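Local coordinates for fructosamine deglycase FrlB (Bacillus subtilis, PDB 3EUA), which converts a range of fructosamine 6-phosphates to glucose 6-phosphate and a free amino acid, at residues A[14-19]-A[119-124]. Numbering follows the deposited sequence.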
loop_
_atom_site.group_PDB
_atom_site.type_symbol
_atom_site.label_atom_id
_atom_site.label_comp_id
_atom_site.label_asym_id
_atom_site.label_seq_id
_atom_site.Cartn_x
_atom_site.Cartn_y
_atom_site.Cartn_z
ATOM N N GLN A 14 -8.769 -19.665 -21.083
ATOM C CA GLN A 14 -9.774 -19.553 -22.146
ATOM C C GLN A 14 -11.132 -20.056 -21.700
ATOM O O GLN A 14 -12.130 -19.447 -22.012
ATOM C CB GLN A 14 -9.364 -20.324 -23.397
ATOM C CG GLN A 14 -8.090 -19.804 -24.118
ATOM C CD GLN A 14 -7.854 -20.540 -25.427
ATOM O OE1 GLN A 14 -8.802 -20.821 -26.162
ATOM N NE2 GLN A 14 -6.601 -20.844 -25.730
ATOM N N ALA A 15 -11.171 -21.187 -20.994
ATOM C CA ALA A 15 -12.439 -21.748 -20.498
ATOM C C ALA A 15 -13.087 -20.766 -19.545
ATOM O O ALA A 15 -14.282 -20.497 -19.636
ATOM C CB ALA A 15 -12.211 -23.072 -19.813
ATOM N N PHE A 16 -12.300 -20.227 -18.626
ATOM C CA PHE A 16 -12.813 -19.209 -17.696
ATOM C C PHE A 16 -13.420 -18.012 -18.459
ATOM O O PHE A 16 -14.541 -17.578 -18.158
ATOM C CB PHE A 16 -11.702 -18.766 -16.749
ATOM C CG PHE A 16 -11.975 -17.474 -16.038
ATOM C CD1 PHE A 16 -12.764 -17.442 -14.910
ATOM C CD2 PHE A 16 -11.371 -16.298 -16.472
ATOM C CE1 PHE A 16 -12.986 -16.236 -14.239
ATOM C CE2 PHE A 16 -11.576 -15.098 -15.805
ATOM C CZ PHE A 16 -12.392 -15.065 -14.690
ATOM N N LEU A 17 -12.703 -17.490 -19.460
ATOM C CA LEU A 17 -13.207 -16.350 -20.227
ATOM C C LEU A 17 -14.486 -16.685 -21.004
ATOM O O LEU A 17 -15.383 -15.850 -21.142
ATOM C CB LEU A 17 -12.135 -15.790 -21.159
ATOM C CG LEU A 17 -10.892 -15.190 -20.477
ATOM C CD1 LEU A 17 -9.836 -14.843 -21.521
ATOM C CD2 LEU A 17 -11.259 -13.976 -19.622
ATOM N N GLN A 18 -14.573 -17.911 -21.513
ATOM C CA GLN A 18 -15.781 -18.357 -22.206
ATOM C C GLN A 18 -16.952 -18.304 -21.240
ATOM O O GLN A 18 -18.012 -17.786 -21.569
ATOM C CB GLN A 18 -15.629 -19.791 -22.736
ATOM C CG GLN A 18 -14.673 -19.979 -23.905
ATOM C CD GLN A 18 -14.427 -21.476 -24.290
ATOM O OE1 GLN A 18 -15.311 -22.326 -24.138
ATOM N NE2 GLN A 18 -13.234 -21.774 -24.817
ATOM N N ASP A 19 -16.762 -18.845 -20.039
ATOM C CA ASP A 19 -17.823 -18.858 -19.034
ATOM C C ASP A 19 -18.138 -17.469 -18.482
ATOM O O ASP A 19 -19.250 -17.198 -18.035
ATOM C CB ASP A 19 -17.454 -19.769 -17.861
ATOM C CG ASP A 19 -17.372 -21.241 -18.250
ATOM O OD1 ASP A 19 -17.757 -21.635 -19.383
ATOM O OD2 ASP A 19 -16.914 -22.020 -17.390
ATOM N N ALA A 119 -10.771 -23.069 -5.187
ATOM C CA ALA A 119 -11.136 -22.129 -6.243
ATOM C C ALA A 119 -12.017 -22.777 -7.286
ATOM O O ALA A 119 -11.855 -23.943 -7.600
ATOM C CB ALA A 119 -9.887 -21.527 -6.906
ATOM N N GLN A 120 -12.934 -21.990 -7.855
ATOM C CA GLN A 120 -13.847 -22.488 -8.867
ATOM C C GLN A 120 -13.118 -22.743 -10.182
ATOM O O GLN A 120 -13.388 -23.737 -10.862
ATOM C CB GLN A 120 -15.053 -21.523 -9.026
ATOM C CG GLN A 120 -16.113 -21.996 -10.024
ATOM C CD GLN A 120 -17.326 -21.096 -10.128
ATOM O OE1 GLN A 120 -17.546 -20.205 -9.310
ATOM N NE2 GLN A 120 -18.151 -21.353 -11.140
ATOM N N TYR A 121 -12.218 -21.839 -10.545
ATOM C CA TYR A 121 -11.399 -21.953 -11.746
ATOM C C TYR A 121 -9.931 -21.935 -11.327
ATOM O O TYR A 121 -9.568 -21.241 -10.383
ATOM C CB TYR A 121 -11.681 -20.794 -12.714
ATOM C CG TYR A 121 -13.043 -20.850 -13.376
ATOM C CD1 TYR A 121 -14.154 -20.259 -12.777
ATOM C CD2 TYR A 121 -13.217 -21.504 -14.603
ATOM C CE1 TYR A 121 -15.379 -20.301 -13.372
ATOM C CE2 TYR A 121 -14.466 -21.572 -15.193
ATOM C CZ TYR A 121 -15.530 -20.955 -14.571
ATOM O OH TYR A 121 -16.776 -20.994 -15.130
ATOM N N VAL A 122 -9.104 -22.707 -12.026
ATOM C CA VAL A 122 -7.691 -22.805 -11.746
ATOM C C VAL A 122 -6.894 -22.602 -13.012
ATOM O O VAL A 122 -7.187 -23.208 -14.022
ATOM C CB VAL A 122 -7.314 -24.186 -11.172
ATOM C CG1 VAL A 122 -5.788 -24.267 -10.954
ATOM C CG2 VAL A 122 -8.055 -24.448 -9.861
ATOM N N ALA A 123 -5.878 -21.747 -12.946
ATOM C CA ALA A 123 -5.012 -21.473 -14.070
ATOM C C ALA A 123 -3.581 -21.689 -13.602
ATOM O O ALA A 123 -3.120 -21.044 -12.686
ATOM C CB ALA A 123 -5.220 -20.039 -14.528
ATOM N N GLN A 124 -2.865 -22.593 -14.208
ATOM C CA GLN A 124 -1.529 -22.796 -13.755
ATOM C C GLN A 124 -0.615 -21.892 -14.532
ATOM O O GLN A 124 -0.986 -21.334 -15.570
ATOM C CB GLN A 124 -1.080 -24.201 -14.027
ATOM C CG GLN A 124 -1.931 -25.307 -13.500
ATOM C CD GLN A 124 -1.426 -26.610 -14.099
ATOM O OE1 GLN A 124 -0.211 -26.839 -14.169
ATOM N NE2 GLN A 124 -2.330 -27.433 -14.572
#
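Phe-16 and Tyr-121 meet as a T-shaped (edge-to-face) aromatic pair: the ring planes stand at 74° and the centroids lie 5.3 Å apart. Phe-16 supplies the edge, with its CD1 3.7 Å from CG of Tyr-121, over one face of that ring but displaced toward the rim where the CB branch leaves. A chi1 of 163° turns the Phe-16 ring so that this CD1 edge comes over the tyrosine face. At the root of the same side chain, CB of Phe-16 lies 3.8 Å from CD2 of Tyr-121.

The polar part of the contact is one hydrogen bond, in which OH of Tyr-121 donates to OD2 of Asp-19 at a very short 2.5 Å. OD2 sits at the edge of the phenol ring, near its plane, while the carboxylate is turned 61° from that plane. Asp-19 is three residues beyond Phe-16, so one face of the helix holds the tyrosine at both ring and hydroxyl. A leucine in place of Tyr-121 would probably leave OD2 of Asp-19 without this donor and the edge of Phe-16 without its aromatic face.

The pairing packs helix 11-20 on strand 121-124, an edge strand of the five-stranded parallel sheet, as counted within this chain, in the first SIS domain, an alpha/beta fold with helices flanking the sheet. Phe-16 also packs on Ile-105 of strand 103-108 and Ile-144 of helix 137-153.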